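Local coordinates for ABC transporter substrate-binding protein (Rhizobium radiobacter, PDB 6TFX) that binds the opine mannopinic acid as a periplasmic solute-binding protein and probably delivers it to an ABC transporter for import, at residues 203-208 and 338-343; 224-229 and 458-463; 263-268 and 449-454; 253-258 and 379-384. All blocks are in the same frame, centred on the assembly; numbering follows the deposited sequence.

Contact 1. Residues 203-208 and 338-343; sequences FLNNEA and QLPGLE. With N72 ((2~{R})-2-[[(3~{R},4~{R},5~{S})-3,4,5,6-tetrakis(oxidanyl)-2-oxidanylidene-hexyl]amino]pentanedioic acid), chain C.
Asn205 ND2 donates to Gln338 O at 3.2 Å, a fairly straight bond (159° at the hydrogen) and the one hydrogen bond that joins the two segments. The acceptor lies close to the amide plane of Asn205, whereas the donor stands above the carbonyl plane of Gln338, 46° out of it. With chi1 at -156°, Asn205 CG is anti to the backbone N and lies 3.8 Å from Pro340 CD. Asn205 OD1 comes to 3.3 Å from the same Pro340 CD. The backbone of this asparagine adds another touch, Asn205 O to Pro340 CG at 3.2 Å. Beside it the extended Glu207 chain slides past the proline in the opposite direction, bringing Glu207 OE2 to 3.3 Å from Pro340 CB. Glu207 OE1 has a weak bond to Asn225 ND2. Behind Pro340, Leu339 CD2 packs 3.9 Å from N72 CAK and Leu342 CG 3.8 Å from N72 CAG. Gly341 O, which accepts from Ser344 OG and Arg284 NH2, lies 3.0 Å from N72 OAB, a weak bond whose proton is not settled. The contact joins the first turns of helices 207-215 and 340-353, and the latter, with its N-cap Leu339, supplies Leu339, Gly341 and Leu342 to the mannopinic acid pocket.

Contact 2. Residues 224-229 and 458-463; sequences GNQDQR and TENLGT. With N72 ((2~{R})-2-[[(3~{R},4~{R},5~{S})-3,4,5,6-tetrakis(oxidanyl)-2-oxidanylidene-hexyl]amino]pentanedioic acid), chain C.
A chi2 of 75° folds Gln226 CD back from an extended course, and a chi1 of 34°, away from the usual staggered values, sets Asn460 CG between its backbone N and carbonyl carbon. Gln226 CG rests 3.7 Å from Asn460 CB, with the two amide planes turned 41° apart, and both amides reach the hydroxylated end of the ligand. Asn460 OD1 accepts from N72 OAM at 3.1 Å. Gln226 OE1 lies 2.9 Å from N72 OAB, a weak bond, and one that is not settled because the proton has another acceptor in reach. Gln226 NE2 instead donates to a water, which in turn donates to Leu461 O and Thr463 OG1 and so ties the glutamine to the strand.

Farther along, the backbones run nearly opposite ways. Gly224 N donates to Thr463 O at 2.8 Å, and Thr463 OG1 donates to Asn225 O at 2.7 Å from above that carbonyl's plane. The hydroxyl is thus held between a backbone oxygen and the water. The loop that follows strand 221-223 makes an Asx turn, Asp227 N to Asn225 OD1 at 3.0 Å. Asp227 then caps the next helix, its OD1 taking the backbone N of Arg229. From the opposite face of the carboxylate plane, Arg229 NH2 reaches Asp227 OD1 at 2.8 Å in a salt bridge. Outside the segments, Arg284 packs on both Gln226 and Asn460. A loop leading to a capped helix and a strand of the mixed sheet each supply one amide to the ligand pocket of this solute-binding protein.

Contact 3. Residues 263-268 and 449-454; sequences NDIRVR and VSNVCA. With MG (magnesium ion), chain G.
The guanidinium of Arg268 meets the Asn451 carbonyl side-on, and two nitrogens share one oxygen: Arg268 NE donates to Asn451 O at 2.9 Å and Arg268 NH2 to the same atom at 2.8 Å. That oxygen lies only 3° out of the guanidinium plane, and NE arrives nearly along the C=O axis. The bend at chi3 (-59°) places NE for this side-on approach. One face of the group is packed by Ile265 CA, which stands 3.8 Å above its centre, and Arg268 NH1 goes on to Phe262 O.

The carbonyl belongs to the C-terminal turn after helix 434-450, where Val452, with positive phi, makes a Schellman motif, and the Asn451 side chain donates from ND2 back to Leu447 O. Val452 itself points toward helix 265-272, its CG1 lying 3.8 Å from Arg268 CB and 3.5 Å from Arg268 O. At the outer margin Ile265 reaches across with CD1, which comes to 3.7 Å from Ser450 O.

At the start of helix 265-272, Asp264 is the N-cap and takes Arg266 N on OD1, while the Arg266 guanidinium grips the carboxylate side-on, NE to OD1 and NH2 to OD2.

Cys453 points its CB away from helix 265-272. Its SG and that of Cys418 bind a modelled magnesium ion, but the Cys453 SG to magnesium distance of 1.8 Å is too short for such a bond, which leaves the coordination doubtful.

Contact 4. Residues 253-258 and 379-384; sequences LHINIT and SPIVLY. With N72 ((2~{R})-2-[[(3~{R},4~{R},5~{S})-3,4,5,6-tetrakis(oxidanyl)-2-oxidanylidene-hexyl]amino]pentanedioic acid), chain C; EDO (1,2-ethanediol), chain D.
Leu253 CD2 sits at the apolar centre, 3.9 Å from Ile381 CG2 and 4.1 Å from Leu383 CD1. Ile255 continues the row on the same face of the sheet, CG1 to Ile381 CG1. Strands 240-255 and 381-386 form an antiparallel pair here, their directions 153° apart, in the mixed sheet of this periplasmic binding protein. Met334 and helices 265-272 and 340-353 pack on this apolar face.

Between Leu253-Leu383 and Ile255-Ile381, both non-hydrogen-bonded pairs, lies the hydrogen-bonded pair His254-Val382: His254 N gives to Val382 O at 2.8 Å, and Val382 N gives to His254 O at 2.9 Å. One more backbone hydrogen bond follows beyond the strand, Asn256 N to Pro380 O. There the Asn256 side chain, with CG anti to the backbone N (chi1 -176°), makes an Asx turn just after the strand: OD1 takes Thr258 N and Thr258 OG1 from the same face of its plane.

On the opposite face the His254 ring approaches Tyr384 CB, and its NE2 shares a water with Tyr384 O. Tyr384 OH, also paired with Arg375, donates to N72 OE2 at 2.6 Å, and that carboxylate oxygen lies in plane at the edge of the tyrosine ring.

How the contacts relate
Contacts 2 and 4 are buried and share one sheet, with strands 240-255 and 454-467 neighbours in it, whereas contact 1 lies at the surface and contact 3 is partly buried, its centre about 26 Å from the chain centre. Contacts 1, 2 and 4 converge on N72: Gly341 of contact 1 packs on Gln226 of contact 2, while Leu342 O meets Leu383 CD2 of contact 4. Contact 3 lies away from the ligand but joins contact 4 through Cys453 O and Ile255 N. The chemistry follows place: regular backbone pairing with apolar rows in contact 4, amides and water in contact 2, an arginine on a helix end in contact 3, and a single side-chain amide hydrogen bond beside a proline in contact 1.

Contact 1. Residues 203-208 and 338-343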
# COMPACT_ATOMS: atom_id res chain seq x y z
N PHE A 203 1.60 -8.43 -17.36
CA PHE A 203 1.59 -6.97 -17.31
C PHE A 203 0.71 -6.45 -18.44
O PHE A 203 1.07 -6.57 -19.62
CB PHE A 203 3.01 -6.42 -17.39
CG PHE A 203 3.84 -6.85 -16.21
CD1 PHE A 203 3.49 -6.46 -14.92
CD2 PHE A 203 4.97 -7.64 -16.37
CE1 PHE A 203 4.25 -6.86 -13.82
CE2 PHE A 203 5.73 -8.03 -15.28
CZ PHE A 203 5.36 -7.66 -14.00
N LEU A 204 -0.50 -6.02 -18.09
CA LEU A 204 -1.46 -5.55 -19.09
C LEU A 204 -2.03 -4.24 -18.60
O LEU A 204 -3.20 -4.16 -18.20
CB LEU A 204 -2.58 -6.59 -19.33
CG LEU A 204 -2.15 -7.87 -20.06
CD1 LEU A 204 -3.14 -8.99 -19.84
CD2 LEU A 204 -1.99 -7.62 -21.58
N ASN A 205 -1.18 -3.18 -18.62
CA ASN A 205 -1.59 -1.86 -18.15
C ASN A 205 -2.75 -1.26 -18.95
O ASN A 205 -3.57 -0.57 -18.38
CB ASN A 205 -0.41 -0.88 -18.13
CG ASN A 205 -0.64 0.25 -17.14
OD1 ASN A 205 -0.89 0.02 -15.95
ND2 ASN A 205 -0.53 1.50 -17.61
N ASN A 206 -2.85 -1.57 -20.26
CA ASN A 206 -3.93 -1.06 -21.11
C ASN A 206 -5.22 -1.80 -20.76
O ASN A 206 -5.31 -3.02 -20.94
CB ASN A 206 -3.57 -1.21 -22.58
CG ASN A 206 -4.64 -0.66 -23.48
OD1 ASN A 206 -5.59 -1.36 -23.86
ND2 ASN A 206 -4.54 0.62 -23.82
N GLU A 207 -6.21 -1.07 -20.21
CA GLU A 207 -7.49 -1.64 -19.77
C GLU A 207 -8.24 -2.37 -20.87
O GLU A 207 -8.78 -3.45 -20.62
CB GLU A 207 -8.39 -0.57 -19.12
CG GLU A 207 -7.88 -0.09 -17.77
CD GLU A 207 -8.73 0.94 -17.03
OE1 GLU A 207 -9.59 1.59 -17.67
OE2 GLU A 207 -8.51 1.10 -15.81
N ALA A 208 -8.25 -1.81 -22.10
CA ALA A 208 -8.94 -2.46 -23.22
C ALA A 208 -8.31 -3.82 -23.55
O ALA A 208 -9.03 -4.80 -23.72
CB ALA A 208 -8.95 -1.56 -24.45
N GLN A 338 0.75 6.99 -14.81
CA GLN A 338 0.02 6.34 -15.90
C GLN A 338 -0.70 5.06 -15.44
O GLN A 338 -1.29 4.36 -16.28
CB GLN A 338 0.92 6.09 -17.12
CG GLN A 338 1.17 7.37 -17.90
CD GLN A 338 2.05 7.13 -19.09
OE1 GLN A 338 3.15 6.60 -18.97
NE2 GLN A 338 1.57 7.50 -20.27
N LEU A 339 -0.69 4.76 -14.11
CA LEU A 339 -1.53 3.66 -13.59
C LEU A 339 -2.95 4.11 -13.98
O LEU A 339 -3.31 5.25 -13.69
CB LEU A 339 -1.39 3.56 -12.06
CG LEU A 339 -2.25 2.48 -11.38
CD1 LEU A 339 -1.80 1.09 -11.77
CD2 LEU A 339 -2.19 2.65 -9.87
N PRO A 340 -3.75 3.30 -14.71
CA PRO A 340 -5.01 3.85 -15.26
C PRO A 340 -5.99 4.47 -14.28
O PRO A 340 -6.63 5.48 -14.63
CB PRO A 340 -5.63 2.67 -16.02
CG PRO A 340 -4.45 1.81 -16.38
CD PRO A 340 -3.48 1.94 -15.22
N GLY A 341 -6.09 3.91 -13.08
CA GLY A 341 -6.98 4.45 -12.05
C GLY A 341 -6.54 5.82 -11.55
O GLY A 341 -7.38 6.71 -11.37
N LEU A 342 -5.21 6.01 -11.38
CA LEU A 342 -4.67 7.31 -10.96
C LEU A 342 -4.73 8.31 -12.12
O LEU A 342 -4.96 9.51 -11.92
CB LEU A 342 -3.21 7.20 -10.48
CG LEU A 342 -3.04 6.66 -9.08
CD1 LEU A 342 -1.57 6.38 -8.79
CD2 LEU A 342 -3.65 7.60 -8.02
N GLU A 343 -4.48 7.83 -13.33
CA GLU A 343 -4.52 8.71 -14.49
C GLU A 343 -5.97 9.23 -14.68
O GLU A 343 -6.17 10.43 -14.86
CB GLU A 343 -4.03 7.96 -15.73
CG GLU A 343 -4.11 8.80 -17.00
CD GLU A 343 -3.36 8.15 -18.14
OE1 GLU A 343 -3.89 7.15 -18.69
OE2 GLU A 343 -2.25 8.62 -18.47
OAB N72 C . -8.29 5.51 -8.74
CAF N72 C . -7.29 5.56 -7.70
CAG N72 C . -6.03 4.66 -7.88
OAC N72 C . -6.19 3.67 -8.84
CAH N72 C . -5.41 4.30 -6.53
OAM N72 C . -6.09 4.48 -5.35
CAI N72 C . -4.75 3.05 -5.99
OAD N72 C . -5.30 1.90 -6.58
CAJ N72 C . -3.25 3.17 -5.94
OAE N72 C . -2.75 4.33 -5.86
CAK N72 C . -2.35 1.91 -6.04
N N72 C . -1.68 1.64 -4.78
CA N72 C . -0.28 1.71 -4.65
C N72 C . 0.52 2.36 -5.75
O N72 C . 0.93 3.57 -5.94
CB N72 C . 0.08 2.13 -3.22
CG N72 C . 1.44 2.79 -2.95
CD N72 C . 1.96 2.54 -1.53
OE1 N72 C . 1.67 1.48 -0.89
OE2 N72 C . 2.70 3.40 -1.01
OXT N72 C . 0.79 1.39 -6.48

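Contact 2. Residues 224-229 and 458-463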
# COMPACT_ATOMS: atom_id res chain seq x y z
N GLY A 224 -9.44 -4.91 -12.17
CA GLY A 224 -10.46 -4.03 -12.71
C GLY A 224 -10.06 -2.60 -12.51
O GLY A 224 -8.87 -2.27 -12.44
N ASN A 225 -11.06 -1.72 -12.43
CA ASN A 225 -10.79 -0.32 -12.13
C ASN A 225 -11.89 0.18 -11.18
O ASN A 225 -12.69 -0.63 -10.66
CB ASN A 225 -10.64 0.52 -13.40
CG ASN A 225 -11.91 0.67 -14.19
OD1 ASN A 225 -13.02 0.43 -13.71
ND2 ASN A 225 -11.76 1.14 -15.44
N GLN A 226 -11.93 1.49 -10.93
CA GLN A 226 -12.89 2.05 -9.95
C GLN A 226 -14.23 2.45 -10.55
O GLN A 226 -15.12 2.91 -9.82
CB GLN A 226 -12.24 3.26 -9.26
CG GLN A 226 -10.99 2.93 -8.45
CD GLN A 226 -9.76 2.66 -9.31
OE1 GLN A 226 -9.50 3.35 -10.30
NE2 GLN A 226 -9.02 1.62 -8.96
N ASP A 227 -14.38 2.28 -11.85
CA ASP A 227 -15.59 2.69 -12.58
C ASP A 227 -16.71 1.65 -12.49
O ASP A 227 -16.52 0.49 -12.85
CB ASP A 227 -15.22 2.97 -14.04
CG ASP A 227 -16.26 3.71 -14.86
OD1 ASP A 227 -17.45 3.73 -14.45
OD2 ASP A 227 -15.90 4.26 -15.93
N GLN A 228 -17.90 2.09 -12.03
CA GLN A 228 -19.07 1.23 -11.91
C GLN A 228 -19.49 0.59 -13.24
O GLN A 228 -20.04 -0.51 -13.24
CB GLN A 228 -20.24 1.94 -11.23
CG GLN A 228 -20.76 3.18 -11.96
CD GLN A 228 -21.86 3.84 -11.16
OE1 GLN A 228 -22.82 3.20 -10.74
NE2 GLN A 228 -21.72 5.13 -10.91
N ARG A 229 -19.17 1.26 -14.36
CA ARG A 229 -19.50 0.78 -15.71
C ARG A 229 -18.74 -0.52 -16.04
O ARG A 229 -19.32 -1.45 -16.62
CB ARG A 229 -19.20 1.88 -16.73
CG ARG A 229 -20.26 3.01 -16.68
CD ARG A 229 -19.67 4.40 -16.88
NE ARG A 229 -20.56 5.45 -16.36
CZ ARG A 229 -20.43 6.04 -15.17
NH1 ARG A 229 -21.28 6.98 -14.79
NH2 ARG A 229 -19.44 5.68 -14.35
N THR A 458 -11.37 10.52 -2.84
CA THR A 458 -12.13 9.32 -2.50
C THR A 458 -11.15 8.24 -2.02
O THR A 458 -9.95 8.32 -2.29
CB THR A 458 -12.81 8.79 -3.78
OG1 THR A 458 -11.81 8.72 -4.82
CG2 THR A 458 -13.99 9.65 -4.20
N GLU A 459 -11.69 7.19 -1.36
CA GLU A 459 -10.94 5.98 -1.06
C GLU A 459 -11.64 4.91 -1.90
O GLU A 459 -12.87 5.00 -2.10
CB GLU A 459 -10.90 5.62 0.44
CG GLU A 459 -12.24 5.32 1.07
CD GLU A 459 -12.22 5.16 2.58
OE1 GLU A 459 -11.14 5.31 3.18
OE2 GLU A 459 -13.30 4.91 3.15
N ASN A 460 -10.88 3.95 -2.44
CA ASN A 460 -11.50 2.91 -3.25
C ASN A 460 -11.04 1.50 -2.82
O ASN A 460 -9.85 1.26 -2.59
CB ASN A 460 -11.15 3.08 -4.75
CG ASN A 460 -9.76 3.64 -5.00
OD1 ASN A 460 -8.71 2.99 -4.75
ND2 ASN A 460 -9.73 4.86 -5.43
N LEU A 461 -11.99 0.57 -2.79
CA LEU A 461 -11.64 -0.82 -2.54
C LEU A 461 -10.91 -1.33 -3.80
O LEU A 461 -11.11 -0.75 -4.89
CB LEU A 461 -12.93 -1.65 -2.36
CG LEU A 461 -13.73 -1.29 -1.13
CD1 LEU A 461 -15.08 -2.00 -1.16
CD2 LEU A 461 -12.97 -1.69 0.13
N GLY A 462 -10.12 -2.39 -3.66
CA GLY A 462 -9.48 -3.00 -4.83
C GLY A 462 -10.55 -3.74 -5.60
O GLY A 462 -11.47 -4.29 -5.00
N THR A 463 -10.49 -3.74 -6.93
CA THR A 463 -11.52 -4.41 -7.74
C THR A 463 -10.83 -5.40 -8.66
O THR A 463 -9.93 -5.02 -9.40
CB THR A 463 -12.34 -3.40 -8.57
OG1 THR A 463 -11.43 -2.57 -9.29
CG2 THR A 463 -13.26 -2.55 -7.72
OAB N72 C . -8.29 5.51 -8.74
CAF N72 C . -7.29 5.56 -7.70
CAG N72 C . -6.03 4.66 -7.88
OAC N72 C . -6.19 3.67 -8.84
CAH N72 C . -5.41 4.30 -6.53
OAM N72 C . -6.09 4.48 -5.35
CAI N72 C . -4.75 3.05 -5.99
OAD N72 C . -5.30 1.90 -6.58
CAJ N72 C . -3.25 3.17 -5.94
OAE N72 C . -2.75 4.33 -5.86
CAK N72 C . -2.35 1.91 -6.04
N N72 C . -1.68 1.64 -4.78
CA N72 C . -0.28 1.71 -4.65
C N72 C . 0.52 2.36 -5.75
O N72 C . 0.93 3.57 -5.94
CB N72 C . 0.08 2.13 -3.22
CG N72 C . 1.44 2.79 -2.95
CD N72 C . 1.96 2.54 -1.53
OE1 N72 C . 1.67 1.48 -0.89
OE2 N72 C . 2.70 3.40 -1.01
OXT N72 C . 0.79 1.39 -6.48
O HOH W 1 -10.67 -0.41 -7.51

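Contact 3. Residues 263-268 and 449-454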
# COMPACT_ATOMS: atom_id res chain seq x y z
N ASN A 263 2.63 28.11 -1.35
CA ASN A 263 3.07 28.48 -0.01
C ASN A 263 2.10 29.52 0.60
O ASN A 263 2.21 29.82 1.80
CB ASN A 263 4.51 28.93 0.04
CG ASN A 263 4.77 30.17 -0.77
OD1 ASN A 263 4.09 30.45 -1.76
ND2 ASN A 263 5.74 30.97 -0.34
N ASP A 264 1.14 30.05 -0.20
CA ASP A 264 0.10 30.95 0.29
C ASP A 264 -1.11 30.06 0.61
O ASP A 264 -1.66 29.39 -0.28
CB ASP A 264 -0.28 31.98 -0.78
CG ASP A 264 -1.26 33.06 -0.34
OD1 ASP A 264 -2.06 32.81 0.61
OD2 ASP A 264 -1.24 34.15 -0.92
N ILE A 265 -1.53 30.02 1.89
CA ILE A 265 -2.68 29.20 2.27
C ILE A 265 -3.93 29.50 1.44
O ILE A 265 -4.72 28.59 1.19
CB ILE A 265 -2.95 29.28 3.80
CG1 ILE A 265 -3.86 28.10 4.25
CG2 ILE A 265 -3.47 30.68 4.23
CD1 ILE A 265 -3.95 27.86 5.76
N ARG A 266 -4.12 30.77 1.01
CA ARG A 266 -5.31 31.13 0.20
C ARG A 266 -5.35 30.36 -1.11
O ARG A 266 -6.44 30.01 -1.59
CB ARG A 266 -5.37 32.63 -0.05
CG ARG A 266 -5.54 33.41 1.25
CD ARG A 266 -5.36 34.90 1.02
NE ARG A 266 -3.99 35.21 0.60
CZ ARG A 266 -3.52 36.44 0.45
NH1 ARG A 266 -4.29 37.49 0.68
NH2 ARG A 266 -2.27 36.63 0.05
N VAL A 267 -4.18 30.12 -1.71
CA VAL A 267 -4.11 29.36 -2.97
C VAL A 267 -4.48 27.90 -2.71
O VAL A 267 -5.18 27.29 -3.50
CB VAL A 267 -2.73 29.52 -3.67
CG1 VAL A 267 -2.68 28.72 -4.98
CG2 VAL A 267 -2.43 30.99 -3.93
N ARG A 268 -4.00 27.35 -1.58
CA ARG A 268 -4.32 25.95 -1.23
C ARG A 268 -5.82 25.84 -0.93
O ARG A 268 -6.50 24.91 -1.38
CB ARG A 268 -3.51 25.50 0.00
CG ARG A 268 -2.01 25.55 -0.25
CD ARG A 268 -1.21 24.69 0.72
NE ARG A 268 -1.38 25.07 2.12
CZ ARG A 268 -0.62 25.95 2.76
NH1 ARG A 268 0.27 26.67 2.08
NH2 ARG A 268 -0.79 26.18 4.05
N VAL A 449 -5.81 19.18 7.78
CA VAL A 449 -6.91 19.61 6.91
C VAL A 449 -6.97 21.14 6.85
O VAL A 449 -7.08 21.71 5.74
CB VAL A 449 -8.26 19.03 7.42
CG1 VAL A 449 -9.45 19.72 6.74
CG2 VAL A 449 -8.31 17.53 7.18
N SER A 450 -6.97 21.81 8.03
CA SER A 450 -7.14 23.28 8.07
C SER A 450 -5.98 24.04 7.46
O SER A 450 -6.19 25.13 6.90
CB SER A 450 -7.43 23.75 9.49
OG SER A 450 -6.30 23.57 10.31
N ASN A 451 -4.75 23.48 7.52
CA ASN A 451 -3.60 24.13 6.87
C ASN A 451 -3.56 23.74 5.38
O ASN A 451 -2.73 24.25 4.61
CB ASN A 451 -2.32 23.74 7.59
CG ASN A 451 -2.19 24.57 8.84
OD1 ASN A 451 -1.69 25.69 8.80
ND2 ASN A 451 -2.72 24.07 9.97
N VAL A 452 -4.46 22.83 4.97
CA VAL A 452 -4.59 22.39 3.58
C VAL A 452 -3.26 21.87 3.04
O VAL A 452 -2.80 22.28 1.97
CB VAL A 452 -5.25 23.46 2.64
CG1 VAL A 452 -5.77 22.82 1.34
CG2 VAL A 452 -6.36 24.23 3.34
N CYS A 453 -2.60 21.01 3.82
CA CYS A 453 -1.39 20.35 3.36
C CYS A 453 -1.76 19.28 2.33
O CYS A 453 -0.99 18.97 1.43
CB CYS A 453 -0.66 19.75 4.55
SG CYS A 453 -0.16 21.00 5.75
N ALA A 454 -2.96 18.70 2.49
CA ALA A 454 -3.43 17.68 1.59
C ALA A 454 -4.93 17.81 1.50
O ALA A 454 -5.57 18.28 2.46
CB ALA A 454 -3.06 16.29 2.09
MG MG G . 0.73 20.08 7.03

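Contact 4. Residues 253-258 and 379-384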
# COMPACT_ATOMS: atom_id res chain seq x y z
N LEU A 253 -4.59 14.80 -2.75
CA LEU A 253 -3.67 15.72 -3.45
C LEU A 253 -2.79 16.25 -2.33
O LEU A 253 -3.27 17.03 -1.48
CB LEU A 253 -4.45 16.91 -4.06
CG LEU A 253 -5.34 16.55 -5.22
CD1 LEU A 253 -6.30 17.72 -5.53
CD2 LEU A 253 -4.49 16.23 -6.45
N HIS A 254 -1.51 15.81 -2.28
CA HIS A 254 -0.54 16.29 -1.29
C HIS A 254 0.11 17.51 -1.92
O HIS A 254 0.71 17.38 -2.99
CB HIS A 254 0.53 15.24 -1.03
CG HIS A 254 -0.04 14.02 -0.40
ND1 HIS A 254 -0.16 13.91 0.98
CD2 HIS A 254 -0.53 12.90 -0.98
CE1 HIS A 254 -0.74 12.73 1.20
NE2 HIS A 254 -0.97 12.07 0.06
N ILE A 255 -0.03 18.67 -1.29
CA ILE A 255 0.48 19.93 -1.89
C ILE A 255 1.79 20.29 -1.21
O ILE A 255 1.80 20.43 0.02
CB ILE A 255 -0.55 21.08 -1.70
CG1 ILE A 255 -1.92 20.75 -2.37
CG2 ILE A 255 0.02 22.42 -2.22
CD1 ILE A 255 -3.06 21.74 -1.80
N ASN A 256 2.85 20.56 -1.99
CA ASN A 256 4.11 20.96 -1.37
C ASN A 256 3.92 22.40 -0.91
O ASN A 256 3.96 23.33 -1.72
CB ASN A 256 5.30 20.83 -2.34
CG ASN A 256 6.61 21.14 -1.68
OD1 ASN A 256 6.67 21.88 -0.69
ND2 ASN A 256 7.68 20.60 -2.21
N ILE A 257 3.73 22.57 0.42
CA ILE A 257 3.44 23.88 1.02
C ILE A 257 4.63 24.84 1.02
O ILE A 257 4.46 26.00 1.41
CB ILE A 257 2.86 23.71 2.44
CG1 ILE A 257 3.92 23.14 3.40
CG2 ILE A 257 1.56 22.83 2.38
CD1 ILE A 257 3.51 23.13 4.88
N THR A 258 5.83 24.38 0.61
CA THR A 258 6.99 25.27 0.63
C THR A 258 7.23 25.92 -0.74
O THR A 258 8.11 26.76 -0.85
CB THR A 258 8.26 24.50 1.05
OG1 THR A 258 8.63 23.59 0.02
CG2 THR A 258 8.09 23.75 2.37
N SER A 379 7.48 17.00 -8.16
CA SER A 379 6.13 17.47 -8.51
C SER A 379 5.62 18.44 -7.41
O SER A 379 5.74 18.11 -6.22
CB SER A 379 5.15 16.30 -8.65
OG SER A 379 3.93 16.73 -9.25
N PRO A 380 4.98 19.58 -7.79
CA PRO A 380 4.48 20.53 -6.77
C PRO A 380 3.26 20.02 -6.01
O PRO A 380 2.94 20.52 -4.92
CB PRO A 380 4.11 21.77 -7.58
CG PRO A 380 3.80 21.24 -8.95
CD PRO A 380 4.79 20.11 -9.16
N ILE A 381 2.52 19.10 -6.63
CA ILE A 381 1.36 18.46 -6.03
C ILE A 381 1.49 17.00 -6.42
O ILE A 381 1.89 16.71 -7.54
CB ILE A 381 0.03 19.04 -6.57
CG1 ILE A 381 -0.07 20.56 -6.29
CG2 ILE A 381 -1.18 18.30 -5.92
CD1 ILE A 381 -1.30 21.25 -7.10
N VAL A 382 1.15 16.10 -5.51
CA VAL A 382 1.25 14.66 -5.76
C VAL A 382 -0.09 14.01 -5.49
O VAL A 382 -0.58 14.10 -4.36
CB VAL A 382 2.37 14.03 -4.86
CG1 VAL A 382 2.38 12.50 -5.00
CG2 VAL A 382 3.76 14.62 -5.19
N LEU A 383 -0.68 13.36 -6.50
CA LEU A 383 -1.94 12.63 -6.31
C LEU A 383 -1.48 11.19 -5.97
O LEU A 383 -1.01 10.46 -6.87
CB LEU A 383 -2.79 12.67 -7.61
CG LEU A 383 -4.02 11.76 -7.58
CD1 LEU A 383 -4.98 12.17 -6.49
CD2 LEU A 383 -4.70 11.74 -8.95
N TYR A 384 -1.61 10.79 -4.71
CA TYR A 384 -1.12 9.49 -4.24
C TYR A 384 -2.31 8.76 -3.60
O TYR A 384 -3.12 9.38 -2.90
CB TYR A 384 -0.06 9.74 -3.15
CG TYR A 384 0.89 8.59 -2.93
CD1 TYR A 384 2.04 8.45 -3.71
CD2 TYR A 384 0.65 7.63 -1.94
CE1 TYR A 384 2.93 7.39 -3.50
CE2 TYR A 384 1.52 6.57 -1.73
CZ TYR A 384 2.64 6.43 -2.54
OH TYR A 384 3.56 5.43 -2.32
OAB N72 C . -8.29 5.51 -8.74
CAF N72 C . -7.29 5.56 -7.70
CAG N72 C . -6.03 4.66 -7.88
OAC N72 C . -6.19 3.67 -8.84
CAH N72 C . -5.41 4.30 -6.53
OAM N72 C . -6.09 4.48 -5.35
CAI N72 C . -4.75 3.05 -5.99
OAD N72 C . -5.30 1.90 -6.58
CAJ N72 C . -3.25 3.17 -5.94
OAE N72 C . -2.75 4.33 -5.86
CAK N72 C . -2.35 1.91 -6.04
N N72 C . -1.68 1.64 -4.78
CA N72 C . -0.28 1.71 -4.65
C N72 C . 0.52 2.36 -5.75
O N72 C . 0.93 3.57 -5.94
CB N72 C . 0.08 2.13 -3.22
CG N72 C . 1.44 2.79 -2.95
CD N72 C . 1.96 2.54 -1.53
OE1 N72 C . 1.67 1.48 -0.89
OE2 N72 C . 2.70 3.40 -1.01
OXT N72 C . 0.79 1.39 -6.48
C1 EDO D . 11.57 25.84 -1.70
O1 EDO D . 10.74 26.90 -2.13
C2 EDO D . 11.62 24.76 -2.80
O2 EDO D . 12.65 23.83 -2.53
O HOH W 2 -2.12 9.27 -0.21
O HOH W 3 3.63 23.22 -4.55
O HOH W 4 7.69 18.94 -4.42